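Local coordinates for protein histidine--tRNA ligase (Staphylococcus aureus, PDB 1QE0) that catalyses the ATP-dependent attachment of L-histidine to its tRNA, releasing AMP and diphosphate, and works as a homodimer, at residues Asn24-Leu29 with Tyr105-Met110; Ala240-Asp243 with Pro248-Glu251; Lys373-Leu378 with Lys399-Gly404. All coordinates share one frame; numbering follows the deposited sequence.

Overall arrangement
From the N terminus, the three contacts follow one another in series, none nesting in or crossing another. Interaction 1 closes a 75-residue excursion, bringing helix 13-33 against strand 102-111 of the large mixed sheet in the catalytic part. Interaction 2 closes a tight connection of four residues between helix 231-245 and short strand 250-251; it reaches the same sheet, its centre about 26 Å from that of interaction 1. Interaction 3 spans 20 residues in the anticodon-binding part, setting helix 368-377 against the turn after strand 396-400. Its centre lies about 35 Å from that of interaction 1 and 51 Å from that of interaction 2. All three have residues near the second subunit, interaction 2 through Tyr-241.

Interaction 1. Residues Asn24-Leu29 with Tyr105-Met110; sequences NQLDEL and YYNGPM
The hydroxyl of Tyr-105 is held by two polar links that both lead to Asp-27. Its oxygen OH donates to Asp-27 OD1 at 2.8 Å, and it accepts a hydrogen bond from a water whose oxygen is 2.6 Å from Tyr-105 OH. That water donates again to the main chain, 2.6 Å from Asp-27 O, so one helix residue holds the phenol through its carboxylate directly and through its carbonyl by way of solvent.

The direct bond is not made in the carboxylate plane: the phenol oxygen sits above it, 54° out. OD1 lies at the ring edge, near the ring plane and beside CE1 (Asp-27 OD1 to Tyr-105 CE1, 3.5 Å). Carboxylate and ring planes are 38° apart. On the strand, chi1 of 84° sets the Tyr-105 ring between its own backbone N and carbonyl carbon, and from there the phenol reaches across to the helix. The only other touch between the segments is a long one, Leu-26 CD1 to Asn-107 ND2 at 4.4 Å; Leu-26 also packs on Ile-150 of helix 137-153.

Helix 13-33 is the long helix of class II motif 1, and strand 102-111 pairs antiparallel with strand 123-132 as in motif 2. The Tyr-105 ring also meets Phe-127 on that partner strand, and Arg-20 of the second subunit packs on both Asp-27 and Tyr-105.

A buried tyrosine hydroxyl is thus supplied with both an acceptor and a donor, which limits the positions its proton can take. The donated hydrogen bond and the nearby arginine of the other subunit would probably help keep the Asp-27 carboxylate in its charged form at this junction of motif 1, motif 2 and dimer interface.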
ATOM      1  N   ASN A  24       2.377  -3.183  -4.950  1.00  5.24           N
ATOM      2  CA  ASN A  24       3.374  -4.200  -4.615  1.00 10.01           C
ATOM      3  C   ASN A  24       4.667  -4.002  -5.374  1.00 11.59           C
ATOM      4  O   ASN A  24       5.758  -4.153  -4.824  1.00 13.86           O
ATOM      5  CB  ASN A  24       2.854  -5.623  -4.819  1.00 15.46           C
ATOM      6  CG  ASN A  24       3.912  -6.700  -4.467  1.00 26.08           C
ATOM      7  OD1 ASN A  24       4.420  -7.407  -5.342  1.00 25.45           O
ATOM      8  ND2 ASN A  24       4.219  -6.839  -3.177  1.00 31.92           N
ATOM      9  N   GLN A  25       4.555  -3.621  -6.634  1.00 15.71           N
ATOM     10  CA  GLN A  25       5.741  -3.384  -7.447  1.00 14.87           C
ATOM     11  C   GLN A  25       6.583  -2.207  -6.918  1.00 16.19           C
ATOM     12  O   GLN A  25       7.818  -2.224  -7.022  1.00 21.74           O
ATOM     13  CB  GLN A  25       5.332  -3.155  -8.895  1.00  8.14           C
ATOM     14  CG  GLN A  25       6.465  -2.762  -9.758  1.00  6.49           C
ATOM     15  CD  GLN A  25       6.297  -3.258 -11.147  1.00  9.16           C
ATOM     16  OE1 GLN A  25       5.779  -4.341 -11.365  1.00 17.17           O
ATOM     17  NE2 GLN A  25       6.780  -2.496 -12.105  1.00 16.49           N
ATOM     18  N   LEU A  26       5.921  -1.176  -6.383  1.00 14.11           N
ATOM     19  CA  LEU A  26       6.614  -0.006  -5.828  1.00 11.13           C
ATOM     20  C   LEU A  26       7.323  -0.370  -4.509  1.00 12.55           C
ATOM     21  O   LEU A  26       8.442   0.079  -4.235  1.00 10.72           O
ATOM     22  CB  LEU A  26       5.638   1.151  -5.629  1.00  6.40           C
ATOM     23  CG  LEU A  26       5.198   1.892  -6.904  1.00  9.90           C
ATOM     24  CD1 LEU A  26       4.008   2.874  -6.668  1.00  2.00           C
ATOM     25  CD2 LEU A  26       6.407   2.601  -7.463  1.00  5.13           C
ATOM     26  N   ASP A  27       6.699  -1.221  -3.711  1.00 11.35           N
ATOM     27  CA  ASP A  27       7.321  -1.636  -2.468  1.00  9.60           C
ATOM     28  C   ASP A  27       8.609  -2.389  -2.771  1.00  9.81           C
ATOM     29  O   ASP A  27       9.586  -2.259  -2.035  1.00 13.34           O
ATOM     30  CB  ASP A  27       6.357  -2.509  -1.668  1.00  6.70           C
ATOM     31  CG  ASP A  27       5.112  -1.756  -1.227  1.00  6.28           C
ATOM     32  OD1 ASP A  27       5.108  -0.507  -1.174  1.00 13.04           O
ATOM     33  OD2 ASP A  27       4.114  -2.414  -0.927  1.00  7.30           O
ATOM     34  N   GLU A  28       8.617  -3.150  -3.867  1.00  8.48           N
ATOM     35  CA  GLU A  28       9.798  -3.917  -4.270  1.00  6.19           C
ATOM     36  C   GLU A  28      10.892  -3.018  -4.755  1.00  8.03           C
ATOM     37  O   GLU A  28      12.037  -3.176  -4.372  1.00 10.24           O
ATOM     38  CB  GLU A  28       9.474  -4.875  -5.384  1.00  4.97           C
ATOM     39  CG  GLU A  28       8.458  -5.910  -5.008  1.00 20.91           C
ATOM     40  CD  GLU A  28       8.253  -6.924  -6.104  1.00 28.26           C
ATOM     41  OE1 GLU A  28       9.094  -6.961  -7.050  1.00 32.33           O
ATOM     42  OE2 GLU A  28       7.259  -7.684  -6.008  1.00 29.18           O
ATOM     43  N   LEU A  29      10.552  -2.118  -5.667  1.00 10.66           N
ATOM     44  CA  LEU A  29      11.520  -1.166  -6.191  1.00 10.83           C
ATOM     45  C   LEU A  29      12.167  -0.411  -5.007  1.00 14.06           C
ATOM     46  O   LEU A  29      13.387  -0.241  -4.982  1.00 20.23           O
ATOM     47  CB  LEU A  29      10.844  -0.158  -7.139  1.00  8.84           C
ATOM     48  CG  LEU A  29      10.787  -0.277  -8.670  1.00  3.59           C
ATOM     49  CD1 LEU A  29      11.305  -1.584  -9.126  1.00  2.00           C
ATOM     50  CD2 LEU A  29       9.382  -0.062  -9.161  1.00  3.56           C
ATOM     51  N   TYR A 105       9.544   6.418   2.238  1.00  4.10           N
ATOM     52  CA  TYR A 105       8.515   6.500   1.209  1.00  2.00           C
ATOM     53  C   TYR A 105       7.148   6.251   1.800  1.00  7.44           C
ATOM     54  O   TYR A 105       7.023   5.698   2.902  1.00  9.42           O
ATOM     55  CB  TYR A 105       8.766   5.525   0.053  1.00  6.07           C
ATOM     56  CG  TYR A 105       8.293   4.095   0.225  1.00  3.42           C
ATOM     57  CD1 TYR A 105       7.008   3.701  -0.121  1.00  2.78           C
ATOM     58  CD2 TYR A 105       9.165   3.127   0.666  1.00  9.01           C
ATOM     59  CE1 TYR A 105       6.623   2.380  -0.033  1.00  3.98           C
ATOM     60  CE2 TYR A 105       8.789   1.803   0.768  1.00  2.74           C
ATOM     61  CZ  TYR A 105       7.535   1.432   0.419  1.00  8.48           C
ATOM     62  OH  TYR A 105       7.231   0.092   0.525  1.00 12.73           O
ATOM     63  N   TYR A 106       6.116   6.701   1.094  1.00 10.40           N
ATOM     64  CA  TYR A 106       4.753   6.521   1.571  1.00  9.57           C
ATOM     65  C   TYR A 106       3.848   6.255   0.407  1.00  6.92           C
ATOM     66  O   TYR A 106       4.274   6.335  -0.734  1.00  9.71           O
ATOM     67  CB  TYR A 106       4.291   7.738   2.354  1.00  6.19           C
ATOM     68  CG  TYR A 106       4.304   9.009   1.584  1.00  7.96           C
ATOM     69  CD1 TYR A 106       5.305   9.955   1.789  1.00 10.48           C
ATOM     70  CD2 TYR A 106       3.332   9.268   0.627  1.00 10.47           C
ATOM     71  CE1 TYR A 106       5.340  11.128   1.048  1.00 15.78           C
ATOM     72  CE2 TYR A 106       3.355  10.439  -0.125  1.00 16.43           C
ATOM     73  CZ  TYR A 106       4.358  11.359   0.084  1.00 17.37           C
ATOM     74  OH  TYR A 106       4.386  12.489  -0.693  1.00 22.50           O
ATOM     75  N   ASN A 107       2.604   5.920   0.697  1.00  7.50           N
ATOM     76  CA  ASN A 107       1.615   5.629  -0.339  1.00  8.81           C
ATOM     77  C   ASN A 107       0.245   5.539   0.354  1.00  8.79           C
ATOM     78  O   ASN A 107       0.025   4.632   1.153  1.00  9.95           O
ATOM     79  CB  ASN A 107       1.961   4.282  -0.994  1.00  7.43           C
ATOM     80  CG  ASN A 107       1.055   3.932  -2.176  1.00  9.13           C
ATOM     81  OD1 ASN A 107      -0.033   4.468  -2.350  1.00 13.55           O
ATOM     82  ND2 ASN A 107       1.514   3.014  -2.988  1.00  8.05           N
ATOM     83  N   GLY A 108      -0.647   6.493   0.104  1.00  6.67           N
ATOM     84  CA  GLY A 108      -1.952   6.434   0.728  1.00  4.49           C
ATOM     85  C   GLY A 108      -2.831   7.547   0.229  1.00 10.85           C
ATOM     86  O   GLY A 108      -2.405   8.357  -0.581  1.00 15.97           O
ATOM     87  N   PRO A 109      -4.087   7.604   0.654  1.00 13.12           N
ATOM     88  CA  PRO A 109      -4.997   8.659   0.216  1.00 14.73           C
ATOM     89  C   PRO A 109      -4.711  10.015   0.814  1.00 17.28           C
ATOM     90  O   PRO A 109      -4.470  10.125   2.024  1.00 20.47           O
ATOM     91  CB  PRO A 109      -6.350   8.153   0.699  1.00 15.02           C
ATOM     92  CG  PRO A 109      -5.988   7.375   1.905  1.00 12.34           C
ATOM     93  CD  PRO A 109      -4.822   6.577   1.395  1.00 12.55           C
ATOM     94  N   MET A 110      -4.871  11.042  -0.017  1.00 15.99           N
ATOM     95  CA  MET A 110      -4.669  12.436   0.353  1.00 17.62           C
ATOM     96  C   MET A 110      -6.044  13.091   0.173  1.00 22.45           C
ATOM     97  O   MET A 110      -6.873  12.555  -0.571  1.00 27.01           O
ATOM     98  CB  MET A 110      -3.645  13.084  -0.581  1.00  9.81           C
ATOM     99  CG  MET A 110      -2.305  12.435  -0.539  1.00  9.55           C
ATOM    100  SD  MET A 110      -1.596  12.524   1.096  1.00 15.27           S
ATOM    101  CE  MET A 110      -0.589  11.058   1.122  1.00 13.41           C
TER
HETATM  102  O   HOH W   1       9.270  -1.567   0.482  1.00  6.77           O

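Interaction 2. Residues Ala240-Asp243 with Pro248-Glu251; sequences AYLD and PYTE. Unlike the reference sequence in segment 248-251: Thr-250 (reference Ile).
Helix 231-245 ends just before the chain turns back into an extended segment, and the backbones pass closest where Leu-242 CA lies 7.0 Å from Pro-248 CA. Tyr-249 is nearly fully extended, and its CB points at the helix, so the ring lies between strand and helix and provides the strand side of the contact.

Two consecutive helix residues meet that ring differently. Leu-242 does so with its CB methylene: CB approaches Tyr-249 CD2 to 4.0 Å from an oblique direction, an apolar contact. Asp-243 brings a carboxylate oxygen to the ring edge, in the ring plane, with OD2 3.3 Å from Tyr-249 CE2. Carboxylate and ring planes are 31° apart. With CG beside the backbone N and anti to the carbonyl carbon (chi1 -60°), the Asp-243 carboxylate swings toward the tyrosine although its CB does not point straight across. It stays well short of the phenol oxygen: Asp-243 OD2 and Tyr-249 OH are 3.9 Å apart.

The two segments form the last step of a crossover connection in the catalytic sheet. Strand 250-251 runs parallel to strand 159-165, joined by backbone bonds of Thr-250 to Leu-161 and Ile-163, and the chain between them includes helix 231-245. Leu-242 and Tyr-249 both touch Ile-163 of the neighbouring strand, while Leu-242 also packs on Leu-144 of helix 137-153.

At the far edge of the tyrosine ring, Glu-251 CG lies in plane, 3.5 Å from Tyr-249 CE1. Beyond it the Glu-251 carboxylate turns back to the helix, where OE1 forms a salt bridge with Lys-239 and accepts a hydrogen bond from Tyr-235.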
ATOM      1  N   ALA A 240      25.687  15.379 -14.977  1.00 12.56           N
ATOM      2  CA  ALA A 240      26.821  14.542 -15.325  1.00 11.39           C
ATOM      3  C   ALA A 240      26.367  13.128 -15.057  1.00 14.19           C
ATOM      4  O   ALA A 240      26.416  12.269 -15.934  1.00 14.37           O
ATOM      5  CB  ALA A 240      27.986  14.856 -14.453  1.00 14.42           C
ATOM      6  N   TYR A 241      25.871  12.918 -13.843  1.00 12.72           N
ATOM      7  CA  TYR A 241      25.389  11.615 -13.411  1.00 14.00           C
ATOM      8  C   TYR A 241      24.317  11.058 -14.319  1.00 14.52           C
ATOM      9  O   TYR A 241      24.334   9.869 -14.653  1.00 11.98           O
ATOM     10  CB  TYR A 241      24.874  11.711 -11.985  1.00 16.98           C
ATOM     11  CG  TYR A 241      26.000  11.674 -10.990  1.00 13.32           C
ATOM     12  CD1 TYR A 241      27.001  10.720 -11.111  1.00 10.37           C
ATOM     13  CD2 TYR A 241      26.033  12.533  -9.897  1.00 10.95           C
ATOM     14  CE1 TYR A 241      27.990  10.608 -10.173  1.00  8.72           C
ATOM     15  CE2 TYR A 241      27.039  12.426  -8.944  1.00 13.67           C
ATOM     16  CZ  TYR A 241      28.008  11.444  -9.101  1.00  7.61           C
ATOM     17  OH  TYR A 241      28.998  11.234  -8.172  1.00 22.69           O
ATOM     18  N   LEU A 242      23.369  11.912 -14.701  1.00 16.85           N
ATOM     19  CA  LEU A 242      22.303  11.503 -15.608  1.00 12.95           C
ATOM     20  C   LEU A 242      22.948  11.030 -16.893  1.00 11.80           C
ATOM     21  O   LEU A 242      22.588   9.996 -17.422  1.00 12.83           O
ATOM     22  CB  LEU A 242      21.349  12.663 -15.886  1.00 14.16           C
ATOM     23  CG  LEU A 242      20.099  12.719 -14.994  1.00 13.17           C
ATOM     24  CD1 LEU A 242      20.263  11.770 -13.768  1.00  2.04           C
ATOM     25  CD2 LEU A 242      19.783  14.200 -14.617  1.00  2.00           C
ATOM     26  N   ASP A 243      23.963  11.734 -17.359  1.00 12.56           N
ATOM     27  CA  ASP A 243      24.623  11.317 -18.576  1.00 14.30           C
ATOM     28  C   ASP A 243      25.290   9.978 -18.338  1.00 17.13           C
ATOM     29  O   ASP A 243      25.161   9.071 -19.147  1.00 15.94           O
ATOM     30  CB  ASP A 243      25.629  12.365 -19.043  1.00 23.26           C
ATOM     31  CG  ASP A 243      24.972  13.726 -19.332  1.00 33.43           C
ATOM     32  OD1 ASP A 243      25.603  14.787 -19.085  1.00 42.89           O
ATOM     33  OD2 ASP A 243      23.813  13.741 -19.799  1.00 35.89           O
ATOM     34  N   PRO A 248      18.099  10.312 -20.213  1.00 13.78           N
ATOM     35  CA  PRO A 248      17.904  11.505 -21.023  1.00 14.95           C
ATOM     36  C   PRO A 248      17.075  12.502 -20.236  1.00 16.08           C
ATOM     37  O   PRO A 248      16.214  12.088 -19.455  1.00 21.91           O
ATOM     38  CB  PRO A 248      17.131  10.963 -22.226  1.00 17.39           C
ATOM     39  CG  PRO A 248      17.394   9.483 -22.218  1.00 16.37           C
ATOM     40  CD  PRO A 248      17.320   9.195 -20.756  1.00 16.10           C
ATOM     41  N   TYR A 249      17.318  13.797 -20.462  1.00 10.74           N
ATOM     42  CA  TYR A 249      16.618  14.851 -19.761  1.00  8.36           C
ATOM     43  C   TYR A 249      16.544  16.130 -20.577  1.00 11.80           C
ATOM     44  O   TYR A 249      17.403  16.416 -21.412  1.00 16.95           O
ATOM     45  CB  TYR A 249      17.352  15.166 -18.478  1.00  9.37           C
ATOM     46  CG  TYR A 249      18.702  15.736 -18.732  1.00  6.93           C
ATOM     47  CD1 TYR A 249      18.863  17.092 -18.949  1.00 12.21           C
ATOM     48  CD2 TYR A 249      19.823  14.920 -18.771  1.00 12.34           C
ATOM     49  CE1 TYR A 249      20.109  17.640 -19.203  1.00 17.23           C
ATOM     50  CE2 TYR A 249      21.087  15.453 -19.022  1.00 20.36           C
ATOM     51  CZ  TYR A 249      21.223  16.821 -19.237  1.00 20.71           C
ATOM     52  OH  TYR A 249      22.465  17.379 -19.469  1.00 26.90           O
ATOM     53  N   THR A 250      15.572  16.956 -20.239  1.00 13.74           N
ATOM     54  CA  THR A 250      15.369  18.213 -20.912  1.00 13.97           C
ATOM     55  C   THR A 250      15.498  19.276 -19.826  1.00 12.55           C
ATOM     56  O   THR A 250      14.890  19.171 -18.763  1.00 14.36           O
ATOM     57  CB  THR A 250      13.931  18.301 -21.567  1.00 19.97           C
ATOM     58  OG1 THR A 250      13.493  17.008 -22.020  1.00 21.84           O
ATOM     59  CG2 THR A 250      13.950  19.234 -22.775  1.00 16.20           C
ATOM     60  N   GLU A 251      16.327  20.278 -20.077  1.00  9.19           N
ATOM     61  CA  GLU A 251      16.494  21.362 -19.124  1.00 10.04           C
ATOM     62  C   GLU A 251      15.465  22.449 -19.391  1.00  8.05           C
ATOM     63  O   GLU A 251      15.504  23.102 -20.399  1.00  9.15           O
ATOM     64  CB  GLU A 251      17.880  21.944 -19.251  1.00  6.45           C
ATOM     65  CG  GLU A 251      18.947  20.900 -19.257  1.00 16.99           C
ATOM     66  CD  GLU A 251      20.313  21.500 -19.123  1.00 20.50           C
ATOM     67  OE1 GLU A 251      20.480  22.413 -18.289  1.00 25.96           O
ATOM     68  OE2 GLU A 251      21.225  21.070 -19.849  1.00 24.27           O
TER

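Interaction 3. Residues Lys373-Leu378 with Lys399-Gly404; sequences KQADRL and KNMTTG
Ala-375 and Met-401 meet methyl to methyl, while the flat groups lie away from that touch, each serving its own segment. On the helix, the Arg-377 guanidinium carries Gln-374 CA on one face, 3.5 Å above the plane and offset toward the rim. NE and NH1 both donate weakly to Gln-374 OE1, which lies out of the guanidinium plane: Arg-377 NE is 2.8 Å from Gln-374 OE1, and the N-H angles are far from straight. In the other segment, the Asn-400 amide offers OD1 to two successive backbone N-H groups. Thr-402 N meets Asn-400 OD1 at 2.6 Å with a C=O...N angle of 160°, almost end-on. Thr-403 N, 2.8 Å from Asn-400 OD1, comes instead from above the carbonyl plane, 56° out of it.

The contact itself rests chiefly on Met-401. Its CE is 4.2 Å from Ala-375 CB, an apolar touch, and Met-401 CE is 4.4 Å from Asp-376 N. Bends at chi2 and chi3 carry the terminal methyl to the helix, while the backbones stay 7.9 Å apart at their nearest CA atoms, those of Asp-376 and Met-401. On the sheet, Thr-383 of strand 382-386 touches both Ala-375 and Met-401, and Phe-333 of strand 332-336 touches Ala-375. On the far side of the helix, Gln-374 NE2 is hydrogen-bonded to Asn-99 OD1 of the second subunit.

Two bonds on one amide oxygen help fix the path of the chain just after strand 396-400, and Lys-399 NZ donates to Gly-404 O across the same bend. This is an Asx turn with the longer Asx motif, starting the connection to antiparallel strand 406-409. Helix 368-377 packed beside this hairpin belongs to the alpha/beta anticodon-binding domain, whose mixed sheet includes both strands.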
ATOM      1  N   LYS A 373     -21.279 -22.401 -15.695  1.00 13.65           N
ATOM      2  CA  LYS A 373     -21.206 -21.001 -16.080  1.00 19.78           C
ATOM      3  C   LYS A 373     -20.436 -20.207 -15.002  1.00 19.69           C
ATOM      4  O   LYS A 373     -19.593 -19.382 -15.318  1.00 21.97           O
ATOM      5  CB  LYS A 373     -22.617 -20.416 -16.268  1.00 23.24           C
ATOM      6  CG  LYS A 373     -23.342 -20.973 -17.461  1.00 28.73           C
ATOM      7  CD  LYS A 373     -24.661 -20.273 -17.697  1.00 38.71           C
ATOM      8  CE  LYS A 373     -25.305 -20.781 -19.003  1.00 44.69           C
ATOM      9  NZ  LYS A 373     -26.536 -20.027 -19.410  1.00 46.79           N
ATOM     10  N   GLN A 374     -20.717 -20.486 -13.729  1.00 20.41           N
ATOM     11  CA  GLN A 374     -20.078 -19.793 -12.623  1.00 14.03           C
ATOM     12  C   GLN A 374     -18.595 -20.058 -12.699  1.00 16.22           C
ATOM     13  O   GLN A 374     -17.773 -19.125 -12.597  1.00 19.00           O
ATOM     14  CB  GLN A 374     -20.680 -20.256 -11.301  1.00  8.76           C
ATOM     15  CG  GLN A 374     -20.078 -19.641 -10.027  1.00  8.89           C
ATOM     16  CD  GLN A 374     -20.251 -18.128  -9.852  1.00  9.34           C
ATOM     17  OE1 GLN A 374     -20.975 -17.451 -10.584  1.00 12.37           O
ATOM     18  NE2 GLN A 374     -19.556 -17.597  -8.865  1.00  7.15           N
ATOM     19  N   ALA A 375     -18.253 -21.312 -12.964  1.00 12.21           N
ATOM     20  CA  ALA A 375     -16.862 -21.680 -13.106  1.00 12.22           C
ATOM     21  C   ALA A 375     -16.251 -20.735 -14.131  1.00 15.15           C
ATOM     22  O   ALA A 375     -15.255 -20.082 -13.853  1.00 19.68           O
ATOM     23  CB  ALA A 375     -16.735 -23.110 -13.586  1.00  7.67           C
ATOM     24  N   ASP A 376     -16.931 -20.584 -15.262  1.00 16.22           N
ATOM     25  CA  ASP A 376     -16.485 -19.752 -16.368  1.00 18.68           C
ATOM     26  C   ASP A 376     -16.438 -18.285 -15.985  1.00 20.23           C
ATOM     27  O   ASP A 376     -15.492 -17.576 -16.331  1.00 22.56           O
ATOM     28  CB  ASP A 376     -17.428 -19.962 -17.551  1.00 25.85           C
ATOM     29  CG  ASP A 376     -16.951 -19.307 -18.813  1.00 33.88           C
ATOM     30  OD1 ASP A 376     -16.026 -19.873 -19.445  1.00 38.48           O
ATOM     31  OD2 ASP A 376     -17.535 -18.259 -19.191  1.00 35.96           O
ATOM     32  N   ARG A 377     -17.423 -17.854 -15.213  1.00 19.64           N
ATOM     33  CA  ARG A 377     -17.518 -16.475 -14.776  1.00 23.02           C
ATOM     34  C   ARG A 377     -16.328 -16.130 -13.851  1.00 25.67           C
ATOM     35  O   ARG A 377     -15.696 -15.081 -13.987  1.00 30.41           O
ATOM     36  CB  ARG A 377     -18.878 -16.267 -14.092  1.00 23.41           C
ATOM     37  CG  ARG A 377     -19.108 -14.906 -13.458  1.00 23.99           C
ATOM     38  CD  ARG A 377     -20.581 -14.582 -13.349  1.00 26.36           C
ATOM     39  NE  ARG A 377     -21.377 -15.661 -12.756  1.00 29.95           N
ATOM     40  CZ  ARG A 377     -22.070 -16.557 -13.462  1.00 34.43           C
ATOM     41  NH1 ARG A 377     -22.775 -17.499 -12.849  1.00 37.20           N
ATOM     42  NH2 ARG A 377     -22.053 -16.526 -14.789  1.00 35.38           N
ATOM     43  N   LEU A 378     -16.007 -17.031 -12.935  1.00 23.35           N
ATOM     44  CA  LEU A 378     -14.899 -16.849 -12.001  1.00 15.76           C
ATOM     45  C   LEU A 378     -13.526 -17.042 -12.657  1.00 16.22           C
ATOM     46  O   LEU A 378     -12.501 -16.844 -12.015  1.00 16.76           O
ATOM     47  CB  LEU A 378     -15.038 -17.883 -10.897  1.00  9.88           C
ATOM     48  CG  LEU A 378     -15.924 -17.534  -9.715  1.00 10.75           C
ATOM     49  CD1 LEU A 378     -16.996 -16.571 -10.077  1.00  7.01           C
ATOM     50  CD2 LEU A 378     -16.502 -18.804  -9.188  1.00  9.59           C
ATOM     51  N   LYS A 399     -11.229 -31.376 -16.125  1.00 30.43           N
ATOM     52  CA  LYS A 399     -11.309 -30.737 -17.429  1.00 30.50           C
ATOM     53  C   LYS A 399     -10.658 -29.371 -17.488  1.00 30.02           C
ATOM     54  O   LYS A 399     -11.051 -28.472 -16.740  1.00 30.59           O
ATOM     55  CB  LYS A 399     -12.772 -30.592 -17.868  1.00 34.38           C
ATOM     56  CG  LYS A 399     -12.954 -29.841 -19.195  1.00 42.51           C
ATOM     57  CD  LYS A 399     -14.415 -29.441 -19.456  1.00 48.23           C
ATOM     58  CE  LYS A 399     -14.608 -28.570 -20.732  1.00 54.56           C
ATOM     59  NZ  LYS A 399     -14.404 -29.282 -22.057  1.00 58.28           N
ATOM     60  N   ASN A 400      -9.674 -29.225 -18.382  1.00 27.44           N
ATOM     61  CA  ASN A 400      -8.984 -27.958 -18.618  1.00 22.51           C
ATOM     62  C   ASN A 400     -10.044 -27.126 -19.304  1.00 22.69           C
ATOM     63  O   ASN A 400     -10.467 -27.468 -20.398  1.00 25.78           O
ATOM     64  CB  ASN A 400      -7.828 -28.168 -19.582  1.00 19.90           C
ATOM     65  CG  ASN A 400      -7.193 -26.875 -20.024  1.00 23.37           C
ATOM     66  OD1 ASN A 400      -7.861 -25.941 -20.457  1.00 23.66           O
ATOM     67  ND2 ASN A 400      -5.883 -26.819 -19.934  1.00 29.54           N
ATOM     68  N   MET A 401     -10.462 -26.031 -18.699  1.00 21.03           N
ATOM     69  CA  MET A 401     -11.516 -25.223 -19.282  1.00 23.57           C
ATOM     70  C   MET A 401     -11.207 -24.489 -20.570  1.00 27.58           C
ATOM     71  O   MET A 401     -12.123 -23.959 -21.201  1.00 31.07           O
ATOM     72  CB  MET A 401     -12.055 -24.234 -18.264  1.00 24.33           C
ATOM     73  CG  MET A 401     -12.728 -24.919 -17.101  1.00 35.01           C
ATOM     74  SD  MET A 401     -14.331 -25.599 -17.532  1.00 37.07           S
ATOM     75  CE  MET A 401     -15.319 -24.076 -17.413  1.00 23.11           C
ATOM     76  N   THR A 402      -9.942 -24.401 -20.959  1.00 27.28           N
ATOM     77  CA  THR A 402      -9.642 -23.698 -22.191  1.00 28.30           C
ATOM     78  C   THR A 402      -9.539 -24.694 -23.335  1.00 31.23           C
ATOM     79  O   THR A 402     -10.250 -24.574 -24.337  1.00 30.94           O
ATOM     80  CB  THR A 402      -8.375 -22.882 -22.063  1.00 27.04           C
ATOM     81  OG1 THR A 402      -8.211 -22.500 -20.693  1.00 34.60           O
ATOM     82  CG2 THR A 402      -8.495 -21.621 -22.885  1.00 33.72           C
ATOM     83  N   THR A 403      -8.696 -25.710 -23.159  1.00 30.47           N
ATOM     84  CA  THR A 403      -8.531 -26.723 -24.178  1.00 29.95           C
ATOM     85  C   THR A 403      -9.760 -27.629 -24.175  1.00 32.45           C
ATOM     86  O   THR A 403     -10.059 -28.311 -25.163  1.00 33.74           O
ATOM     87  CB  THR A 403      -7.301 -27.586 -23.920  1.00 26.87           C
ATOM     88  OG1 THR A 403      -7.537 -28.404 -22.776  1.00 27.05           O
ATOM     89  CG2 THR A 403      -6.087 -26.729 -23.694  1.00 31.99           C
ATOM     90  N   GLY A 404     -10.442 -27.676 -23.039  1.00 32.22           N
ATOM     91  CA  GLY A 404     -11.617 -28.514 -22.933  1.00 29.71           C
ATOM     92  C   GLY A 404     -11.203 -29.965 -22.842  1.00 29.51           C
ATOM     93  O   GLY A 404     -12.044 -30.864 -22.953  1.00 30.58           O
TER